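Local structure of hemolysin activator protein CdiB (Acinetobacter baumannii ACICU, 6WIL) at residues Asn180-Tyr185 with Asn243-Asn249; Gly236-Ile242 with Leu252-Val256. The protein probably secretes the CdiA toxin partner across the outer membrane, as an Omp85-type two-partner secretion transporter of contact-dependent growth inhibition. All coordinates share one frame. Residue numbers count along the deposited sequence, not the author numbering.

Interaction 1: residues Asn180-Tyr185 with Asn243-Asn249; sequences NLKRVY and NNPFHLN
Residues 180-185 run from the last turn of helix 171-181 to the start of strand 185-193. Tyr185 N donates to Leu181 O at 2.8 Å, and Val184 N to Leu181 O at 3.3 Å. Residues 243-249 begin at the end of strand 232-243 and run through the loop towards strand 251-261. A type I turn spans Asn244 to His247, with His247 N to Asn244 O at 3.3 Å. Asn244, His247 and Asn249 have positive phi. The segments come closest at Val184 and Asn249, with CA atoms 5.8 Å apart. Val184 (m) points into the loop. Its CG1 lies 3.6 Å from Asn244 CB and 3.7 Å from Asn249 CA. Asn243 (t) donates from ND2 to Arg183 O at 2.9 Å. Leu181 CD2 lies 3.5 Å from Asn249 OD1. A water bridges Arg183 NH1 (3.2 Å) and Asn249 O (2.7 Å), while Arg183 NH2 forms a salt bridge with Asp283. Asn249 N makes a weak hydrogen bond to Asn244 OD1 at 2.8 Å. The side-chain ND2 atoms of Asn244 and Asn249 hydrogen-bond Gln156 OE1 and O of helix 154-160. This is the junction of an Omp85-family transporter, where the membrane-proximal POTRA domain packs on a periplasmic turn of the beta-barrel.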
loop_
_atom_site.group_PDB
_atom_site.type_symbol
_atom_site.label_atom_id
_atom_site.label_comp_id
_atom_site.label_asym_id
_atom_site.label_seq_id
_atom_site.Cartn_x
_atom_site.Cartn_y
_atom_site.Cartn_z
ATOM N N ASN A 180 -11.320 5.816 4.315
ATOM C CA ASN A 180 -10.978 7.229 4.201
ATOM C C ASN A 180 -11.154 7.954 5.529
ATOM O O ASN A 180 -10.350 8.827 5.879
ATOM C CB ASN A 180 -11.830 7.884 3.116
ATOM C CG ASN A 180 -11.479 7.390 1.734
ATOM O OD1 ASN A 180 -10.448 6.751 1.541
ATOM N ND2 ASN A 180 -12.326 7.697 0.757
ATOM N N LEU A 181 -12.196 7.604 6.288
ATOM C CA LEU A 181 -12.428 8.272 7.564
ATOM C C LEU A 181 -11.460 7.792 8.636
ATOM O O LEU A 181 -11.173 8.532 9.584
ATOM C CB LEU A 181 -13.869 8.059 8.033
ATOM C CG LEU A 181 -14.992 8.658 7.186
ATOM C CD1 LEU A 181 -16.337 8.565 7.908
ATOM C CD2 LEU A 181 -14.674 10.093 6.820
ATOM N N LYS A 182 -10.955 6.567 8.516
ATOM C CA LYS A 182 -10.027 6.048 9.513
ATOM C C LYS A 182 -8.636 6.652 9.402
ATOM O O LYS A 182 -7.791 6.371 10.257
ATOM C CB LYS A 182 -9.941 4.525 9.417
ATOM C CG LYS A 182 -11.095 3.815 10.101
ATOM C CD LYS A 182 -11.206 2.376 9.640
ATOM C CE LYS A 182 -9.947 1.578 9.935
ATOM N NZ LYS A 182 -9.787 1.273 11.383
ATOM N N ARG A 183 -8.375 7.468 8.379
ATOM C CA ARG A 183 -7.114 8.197 8.345
ATOM C C ARG A 183 -7.058 9.259 9.433
ATOM O O ARG A 183 -5.982 9.533 9.971
ATOM C CB ARG A 183 -6.906 8.832 6.971
ATOM C CG ARG A 183 -6.684 7.822 5.866
ATOM C CD ARG A 183 -6.488 8.502 4.530
ATOM N NE ARG A 183 -6.462 7.538 3.437
ATOM C CZ ARG A 183 -6.106 7.833 2.192
ATOM N NH1 ARG A 183 -5.735 9.068 1.882
ATOM N NH2 ARG A 183 -6.117 6.892 1.260
ATOM N N VAL A 184 -8.198 9.850 9.781
ATOM C CA VAL A 184 -8.239 10.941 10.748
ATOM C C VAL A 184 -9.130 10.650 11.946
ATOM O O VAL A 184 -9.057 11.389 12.940
ATOM C CB VAL A 184 -8.668 12.267 10.083
ATOM C CG1 VAL A 184 -7.774 12.577 8.887
ATOM C CG2 VAL A 184 -10.115 12.203 9.660
ATOM N N TYR A 185 -9.962 9.608 11.901
ATOM C CA TYR A 185 -10.836 9.260 13.010
ATOM C C TYR A 185 -10.629 7.814 13.429
ATOM O O TYR A 185 -10.214 6.967 12.633
ATOM C CB TYR A 185 -12.322 9.423 12.665
ATOM C CG TYR A 185 -12.768 10.816 12.309
ATOM C CD1 TYR A 185 -12.884 11.805 13.281
ATOM C CD2 TYR A 185 -13.110 11.133 11.002
ATOM C CE1 TYR A 185 -13.303 13.080 12.951
ATOM C CE2 TYR A 185 -13.529 12.399 10.663
ATOM C CZ TYR A 185 -13.627 13.368 11.636
ATOM O OH TYR A 185 -14.052 14.625 11.282
ATOM N N ASN A 243 -2.649 15.668 11.509
ATOM C CA ASN A 243 -3.810 14.860 11.161
ATOM C C ASN A 243 -5.007 15.765 10.898
ATOM O O ASN A 243 -5.419 16.527 11.780
ATOM C CB ASN A 243 -4.118 13.870 12.282
ATOM C CG ASN A 243 -5.166 12.863 11.893
ATOM O OD1 ASN A 243 -6.348 13.036 12.189
ATOM N ND2 ASN A 243 -4.740 11.794 11.230
ATOM N N ASN A 244 -5.562 15.673 9.688
ATOM C CA ASN A 244 -6.758 16.399 9.268
ATOM C C ASN A 244 -6.600 17.915 9.390
ATOM O O ASN A 244 -7.513 18.579 9.898
ATOM C CB ASN A 244 -7.963 15.930 10.092
ATOM C CG ASN A 244 -9.283 16.096 9.357
ATOM O OD1 ASN A 244 -9.338 16.027 8.128
ATOM N ND2 ASN A 244 -10.357 16.313 10.112
ATOM N N PRO A 245 -5.495 18.507 8.912
ATOM C CA PRO A 245 -5.293 19.946 9.159
ATOM C C PRO A 245 -6.310 20.835 8.463
ATOM O O PRO A 245 -6.814 21.780 9.080
ATOM C CB PRO A 245 -3.870 20.192 8.637
ATOM C CG PRO A 245 -3.691 19.173 7.577
ATOM C CD PRO A 245 -4.440 17.953 8.042
ATOM N N PHE A 246 -6.629 20.567 7.197
ATOM C CA PHE A 246 -7.616 21.349 6.465
ATOM C C PHE A 246 -9.008 20.723 6.501
ATOM O O PHE A 246 -9.862 21.088 5.686
ATOM C CB PHE A 246 -7.165 21.554 5.018
ATOM C CG PHE A 246 -5.979 22.461 4.880
ATOM C CD1 PHE A 246 -6.129 23.836 4.972
ATOM C CD2 PHE A 246 -4.714 21.942 4.660
ATOM C CE1 PHE A 246 -5.041 24.678 4.853
ATOM C CE2 PHE A 246 -3.621 22.779 4.536
ATOM C CZ PHE A 246 -3.785 24.149 4.632
ATOM N N HIS A 247 -9.248 19.797 7.432
ATOM C CA HIS A 247 -10.549 19.143 7.598
ATOM C C HIS A 247 -11.055 18.567 6.280
ATOM O O HIS A 247 -12.182 18.820 5.848
ATOM C CB HIS A 247 -11.571 20.100 8.208
ATOM C CG HIS A 247 -11.324 20.389 9.653
ATOM N ND1 HIS A 247 -10.275 21.172 10.086
ATOM C CD2 HIS A 247 -11.976 19.982 10.768
ATOM C CE1 HIS A 247 -10.296 21.241 11.405
ATOM N NE2 HIS A 247 -11.318 20.527 11.843
ATOM N N LEU A 248 -10.197 17.781 5.636
ATOM C CA LEU A 248 -10.517 17.129 4.373
ATOM C C LEU A 248 -10.144 15.655 4.424
ATOM O O LEU A 248 -9.882 15.042 3.386
ATOM C CB LEU A 248 -9.805 17.820 3.209
ATOM C CG LEU A 248 -10.252 19.237 2.851
ATOM C CD1 LEU A 248 -9.321 19.858 1.822
ATOM C CD2 LEU A 248 -11.682 19.216 2.335
ATOM N N ASN A 249 -10.115 15.077 5.629
ATOM C CA ASN A 249 -9.579 13.733 5.843
ATOM C C ASN A 249 -8.145 13.642 5.331
ATOM O O ASN A 249 -7.684 12.582 4.902
ATOM C CB ASN A 249 -10.465 12.660 5.193
ATOM C CG ASN A 249 -11.946 12.888 5.451
ATOM O OD1 ASN A 249 -12.416 12.751 6.576
ATOM N ND2 ASN A 249 -12.684 13.237 4.404
HETATM O O HOH W 1 -5.420 11.391 4.008
#

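Interaction 2: residues Gly236-Ile242 with Leu252-Val256; sequences GNIGIGI and LSLNV
Ile238, Ile240 and Ile242 share one face of the sheet with Leu252, Leu254 and Val256. The closest apolar contact is Ile242 CD1 to Leu252 CD2, 3.6 Å. Ile242 CD1 also lies 4.3 Å from Leu254 CD1, and Ile240 CB is 4.2 Å from Leu254 CB. The isoleucines are all m,t; Leu252 is t,p and Leu254 m,t. Beneath this layer the strands are antiparallel, with axes 4.6 Å apart at 170°. Hydrogen-bonded pairs are Ile238-Val256, Ile240-Leu254 and Ile242-Leu252. Ile238 N to Val256 O is 2.9 Å and Val256 N to Ile238 O 3.0 Å. Ile240 N to Leu254 O is 2.7 Å and Leu254 N to Ile240 O 2.8 Å. Ile242 N to Leu252 O is 2.8 Å and Leu252 N to Ile242 O 3.0 Å. This is a hairpin of the 16-stranded transmembrane barrel. The alternation fits such a wall: the apolar row is consistent with the lipid-facing side, and the other face meets helix 8-27, which probably lies in the pore as in related transporters. On that face Gly239 pairs with Asn255 and Gly241 with Ser253, both non-hydrogen-bonded, with CA atoms 4.5 and 4.6 Å apart. Asn255 and Ser253 touch Leu21 and Leu25 of that helix. At the polar edge, Asn255 (t) donates from ND2 to Asn237 OD1 at a very short 2.4 Å; both side chains also touch Arg17.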
loop_
_atom_site.group_PDB
_atom_site.type_symbol
_atom_site.label_atom_id
_atom_site.label_comp_id
_atom_site.label_asym_id
_atom_site.label_seq_id
_atom_site.Cartn_x
_atom_site.Cartn_y
_atom_site.Cartn_z
ATOM N N GLY A 236 19.943 11.499 12.447
ATOM C CA GLY A 236 18.923 12.078 13.296
ATOM C C GLY A 236 17.715 12.496 12.487
ATOM O O GLY A 236 17.849 13.190 11.475
ATOM N N ASN A 237 16.529 12.077 12.915
ATOM C CA ASN A 237 15.301 12.357 12.187
ATOM C C ASN A 237 14.295 13.036 13.102
ATOM O O ASN A 237 14.112 12.628 14.251
ATOM C CB ASN A 237 14.687 11.071 11.612
ATOM C CG ASN A 237 14.917 10.930 10.121
ATOM O OD1 ASN A 237 14.105 11.382 9.312
ATOM N ND2 ASN A 237 16.024 10.299 9.748
ATOM N N ILE A 238 13.649 14.072 12.580
ATOM C CA ILE A 238 12.515 14.716 13.231
ATOM C C ILE A 238 11.327 14.556 12.295
ATOM O O ILE A 238 11.308 15.142 11.204
ATOM C CB ILE A 238 12.780 16.195 13.539
ATOM C CG1 ILE A 238 14.020 16.346 14.421
ATOM C CG2 ILE A 238 11.561 16.822 14.208
ATOM C CD1 ILE A 238 14.530 17.772 14.526
ATOM N N GLY A 239 10.349 13.758 12.705
ATOM C CA GLY A 239 9.132 13.543 11.933
ATOM C C GLY A 239 7.955 14.221 12.602
ATOM O O GLY A 239 7.773 14.115 13.820
ATOM N N ILE A 240 7.156 14.930 11.807
ATOM C CA ILE A 240 5.941 15.573 12.291
ATOM C C ILE A 240 4.774 15.089 11.446
ATOM O O ILE A 240 4.793 15.220 10.217
ATOM C CB ILE A 240 6.029 17.106 12.248
ATOM C CG1 ILE A 240 7.264 17.587 13.005
ATOM C CG2 ILE A 240 4.762 17.713 12.842
ATOM C CD1 ILE A 240 7.304 19.084 13.216
ATOM N N GLY A 241 3.761 14.533 12.102
ATOM C CA GLY A 241 2.531 14.175 11.431
ATOM C C GLY A 241 1.385 15.043 11.906
ATOM O O GLY A 241 1.086 15.086 13.103
ATOM N N ILE A 242 0.749 15.754 10.980
ATOM C CA ILE A 242 -0.416 16.576 11.269
ATOM C C ILE A 242 -1.638 15.891 10.676
ATOM O O ILE A 242 -1.665 15.580 9.480
ATOM C CB ILE A 242 -0.250 18.000 10.714
ATOM C CG1 ILE A 242 0.965 18.665 11.360
ATOM C CG2 ILE A 242 -1.509 18.814 10.967
ATOM C CD1 ILE A 242 1.628 19.692 10.486
ATOM N N LEU A 252 -0.838 15.531 6.605
ATOM C CA LEU A 252 0.365 16.270 6.256
ATOM C C LEU A 252 1.529 15.717 7.066
ATOM O O LEU A 252 1.451 15.634 8.296
ATOM C CB LEU A 252 0.185 17.765 6.523
ATOM C CG LEU A 252 1.408 18.664 6.315
ATOM C CD1 LEU A 252 1.778 18.753 4.845
ATOM C CD2 LEU A 252 1.153 20.050 6.892
ATOM N N SER A 253 2.594 15.328 6.375
ATOM C CA SER A 253 3.762 14.737 7.009
ATOM C C SER A 253 4.994 15.574 6.692
ATOM O O SER A 253 5.163 16.046 5.563
ATOM C CB SER A 253 3.962 13.293 6.545
ATOM O OG SER A 253 2.769 12.541 6.710
ATOM N N LEU A 254 5.846 15.760 7.697
ATOM C CA LEU A 254 7.080 16.517 7.557
ATOM C C LEU A 254 8.221 15.717 8.162
ATOM O O LEU A 254 8.070 15.115 9.229
ATOM C CB LEU A 254 6.983 17.879 8.247
ATOM C CG LEU A 254 5.722 18.707 7.998
ATOM C CD1 LEU A 254 5.660 19.880 8.963
ATOM C CD2 LEU A 254 5.678 19.191 6.563
ATOM N N ASN A 255 9.362 15.709 7.479
ATOM C CA ASN A 255 10.533 14.997 7.972
ATOM C C ASN A 255 11.785 15.808 7.680
ATOM O O ASN A 255 11.962 16.303 6.563
ATOM C CB ASN A 255 10.638 13.605 7.337
ATOM C CG ASN A 255 11.523 12.670 8.135
ATOM O OD1 ASN A 255 11.052 11.968 9.033
ATOM N ND2 ASN A 255 12.815 12.659 7.818
ATOM N N VAL A 256 12.645 15.950 8.688
ATOM C CA VAL A 256 13.945 16.596 8.540
ATOM C C VAL A 256 15.007 15.628 9.038
ATOM O O VAL A 256 14.925 15.135 10.167
ATOM C CB VAL A 256 14.027 17.929 9.308
ATOM C CG1 VAL A 256 15.388 18.573 9.097
ATOM C CG2 VAL A 256 12.922 18.866 8.858
#

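Overall arrangement
The two interactions share one hairpin, strands 232-243 and 251-261: interaction 2 pairs its two strands within the barrel wall, and interaction 1 sets the turn joining them against residues 180-185. Their centres are about 17 Å apart, and they touch where Pro245 CG packs 4.3 Å from Leu252 CB. Along the chain the order is 180-185, 236-242, 243-249, 252-256, so the segments alternate. Residues 242 and 243 pass directly from one contact to the other. Only interaction 1 involves the POTRA region, through the end of helix 171-181 and the turn that follows it. The hairpin therefore connects the barrel wall, with helix 8-27 against its probable inner face, to the periplasmic POTRA domain.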